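Local coordinates for protein putative aldolase (Bacteroides vulgatus ATCC 8482, PDB 3DXI) that is a putative aldolase of unconfirmed function whose N-terminal domain folds as a TIM barrel, at residues A28-M33 with L41-R46. Residues are numbered along the deposited sequence; the frame is centred on the assembly and turned at random.
Sequences AYILAM and LEVGYR
The Tyr29 ring meets Leu41 at its hydroxyl end, where OH lies 3.9 Å from Leu41 CD2, and carries the CG of selenomethionine Met33 on one face, 3.7 Å above the ring plane and offset toward the rim. With CG anti to the backbone N (chi1 170°), the Tyr29 ring extends from the helix toward the strand; the Tyr29 and Leu41 side chains lie alongside each other, each pointing toward the other's backbone. Its hydroxyl is gripped twice: Asp7 is a hydrogen-bond partner, and a water donates to Tyr29 OH at 2.8 Å while also donating to Glu42 O, a bridge from the Tyr29 side chain to the strand backbone. Leu41 pushes both methyls against Met33; the 3.4 Å from Leu41 CD2 to Met33 CG is short for two carbons and marks a snug fit. The Met33 chain then bends at chi2 and chi3, turning its far end off the strand, although the selenium still touches Leu41 CD2. Ile30 CD1 reaches Leu41 CD1 at 4.2 Å and Val43 CG1 at 4.4 Å. The axes of helix 28-33 and strand 41-45 run nearly antiparallel at 170°, coming within 11.1 Å. Helix 23-34 is the beta-alpha-beta crossover joining strand 4-7 to strand 40-45, flanked by helices 62-71 and 248-265.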
loop_
_atom_site.group_PDB
_atom_site.type_symbol
_atom_site.label_atom_id
_atom_site.label_comp_id
_atom_site.label_asym_id
_atom_site.label_seq_id
_atom_site.Cartn_x
_atom_site.Cartn_y
_atom_site.Cartn_z
ATOM N N ALA A 28 4.738 -1.484 27.093
ATOM C CA ALA A 28 3.570 -1.921 26.339
ATOM C C ALA A 28 4.059 -2.644 25.076
ATOM O O ALA A 28 3.562 -3.720 24.728
ATOM C CB ALA A 28 2.711 -0.717 25.963
ATOM N N TYR A 29 5.038 -2.047 24.400
ATOM C CA TYR A 29 5.610 -2.637 23.187
ATOM C C TYR A 29 6.189 -4.026 23.473
ATOM O O TYR A 29 5.771 -5.009 22.870
ATOM C CB TYR A 29 6.711 -1.731 22.610
ATOM C CG TYR A 29 7.526 -2.375 21.498
ATOM C CD1 TYR A 29 6.989 -2.561 20.222
ATOM C CD2 TYR A 29 8.834 -2.812 21.732
ATOM C CE1 TYR A 29 7.730 -3.168 19.207
ATOM C CE2 TYR A 29 9.585 -3.419 20.724
ATOM C CZ TYR A 29 9.030 -3.594 19.466
ATOM O OH TYR A 29 9.774 -4.179 18.470
ATOM N N ILE A 30 7.142 -4.106 24.399
ATOM C CA ILE A 30 7.769 -5.386 24.735
ATOM C C ILE A 30 6.753 -6.469 25.103
ATOM O O ILE A 30 6.867 -7.610 24.651
ATOM C CB ILE A 30 8.779 -5.228 25.895
ATOM C CG1 ILE A 30 9.934 -4.308 25.473
ATOM C CG2 ILE A 30 9.315 -6.592 26.313
ATOM C CD1 ILE A 30 10.865 -4.902 24.413
ATOM N N LEU A 31 5.758 -6.121 25.911
ATOM C CA LEU A 31 4.752 -7.101 26.316
ATOM C C LEU A 31 3.837 -7.526 25.166
ATOM O O LEU A 31 3.416 -8.681 25.096
ATOM C CB LEU A 31 3.923 -6.563 27.486
ATOM C CG LEU A 31 4.740 -6.382 28.771
ATOM C CD1 LEU A 31 3.890 -5.713 29.840
ATOM C CD2 LEU A 31 5.247 -7.736 29.252
ATOM N N ALA A 32 3.529 -6.597 24.266
ATOM C CA ALA A 32 2.685 -6.924 23.122
ATOM C C ALA A 32 3.439 -7.900 22.222
ATOM O O ALA A 32 2.861 -8.849 21.704
ATOM C CB ALA A 32 2.339 -5.663 22.339
HETATM N N MSE A 33 4.733 -7.659 22.042
HETATM C CA MSE A 33 5.549 -8.524 21.203
HETATM C C MSE A 33 5.578 -9.952 21.756
HETATM O O MSE A 33 5.741 -10.910 21.002
HETATM C CB MSE A 33 6.971 -7.972 21.095
HETATM C CG MSE A 33 7.072 -6.620 20.396
HETATM SE SE MSE A 33 6.325 -6.591 18.591
HETATM C CE MSE A 33 4.699 -5.608 18.978
ATOM N N LEU A 41 13.179 -8.850 17.950
ATOM C CA LEU A 41 12.860 -7.463 18.226
ATOM C C LEU A 41 14.165 -6.673 18.218
ATOM O O LEU A 41 15.027 -6.892 19.066
ATOM C CB LEU A 41 12.198 -7.316 19.601
ATOM C CG LEU A 41 11.015 -8.213 19.979
ATOM C CD1 LEU A 41 10.555 -7.854 21.382
ATOM C CD2 LEU A 41 9.877 -8.037 18.983
ATOM N N GLU A 42 14.319 -5.777 17.248
ATOM C CA GLU A 42 15.511 -4.941 17.174
ATOM C C GLU A 42 15.073 -3.654 17.852
ATOM O O GLU A 42 14.371 -2.832 17.263
ATOM C CB GLU A 42 15.893 -4.683 15.725
ATOM C CG GLU A 42 17.161 -3.891 15.567
ATOM C CD GLU A 42 17.588 -3.833 14.129
ATOM O OE1 GLU A 42 16.778 -3.364 13.301
ATOM O OE2 GLU A 42 18.724 -4.259 13.827
ATOM N N VAL A 43 15.502 -3.495 19.099
ATOM C CA VAL A 43 15.099 -2.374 19.934
ATOM C C VAL A 43 15.870 -1.065 19.832
ATOM O O VAL A 43 15.418 -0.039 20.353
ATOM C CB VAL A 43 15.084 -2.815 21.407
ATOM C CG1 VAL A 43 14.155 -4.025 21.573
ATOM C CG2 VAL A 43 16.498 -3.167 21.856
ATOM N N GLY A 44 17.027 -1.083 19.180
ATOM C CA GLY A 44 17.784 0.148 19.067
ATOM C C GLY A 44 19.207 -0.001 18.582
ATOM O O GLY A 44 19.625 -1.072 18.141
ATOM N N TYR A 45 19.947 1.097 18.671
ATOM C CA TYR A 45 21.339 1.158 18.252
ATOM C C TYR A 45 22.263 1.174 19.460
ATOM O O TYR A 45 21.835 1.444 20.587
ATOM C CB TYR A 45 21.603 2.456 17.477
ATOM C CG TYR A 45 20.953 2.565 16.113
ATOM C CD1 TYR A 45 21.595 2.071 14.978
ATOM C CD2 TYR A 45 19.706 3.172 15.957
ATOM C CE1 TYR A 45 21.014 2.178 13.714
ATOM C CE2 TYR A 45 19.107 3.286 14.693
ATOM C CZ TYR A 45 19.773 2.786 13.580
ATOM O OH TYR A 45 19.210 2.883 12.335
ATOM N N ARG A 46 23.530 0.866 19.199
ATOM C CA ARG A 46 24.590 0.953 20.190
ATOM C C ARG A 46 25.475 1.956 19.436
ATOM O O ARG A 46 25.723 1.790 18.244
ATOM C CB ARG A 46 25.310 -0.387 20.389
ATOM C CG ARG A 46 24.593 -1.376 21.317
ATOM C CD ARG A 46 24.550 -0.909 22.777
ATOM N NE ARG A 46 25.819 -1.089 23.486
ATOM C CZ ARG A 46 26.028 -0.740 24.757
ATOM N NH1 ARG A 46 25.049 -0.191 25.471
ATOM N NH2 ARG A 46 27.220 -0.921 25.317
HETATM O O HOH W 1 11.890 -2.285 18.360
#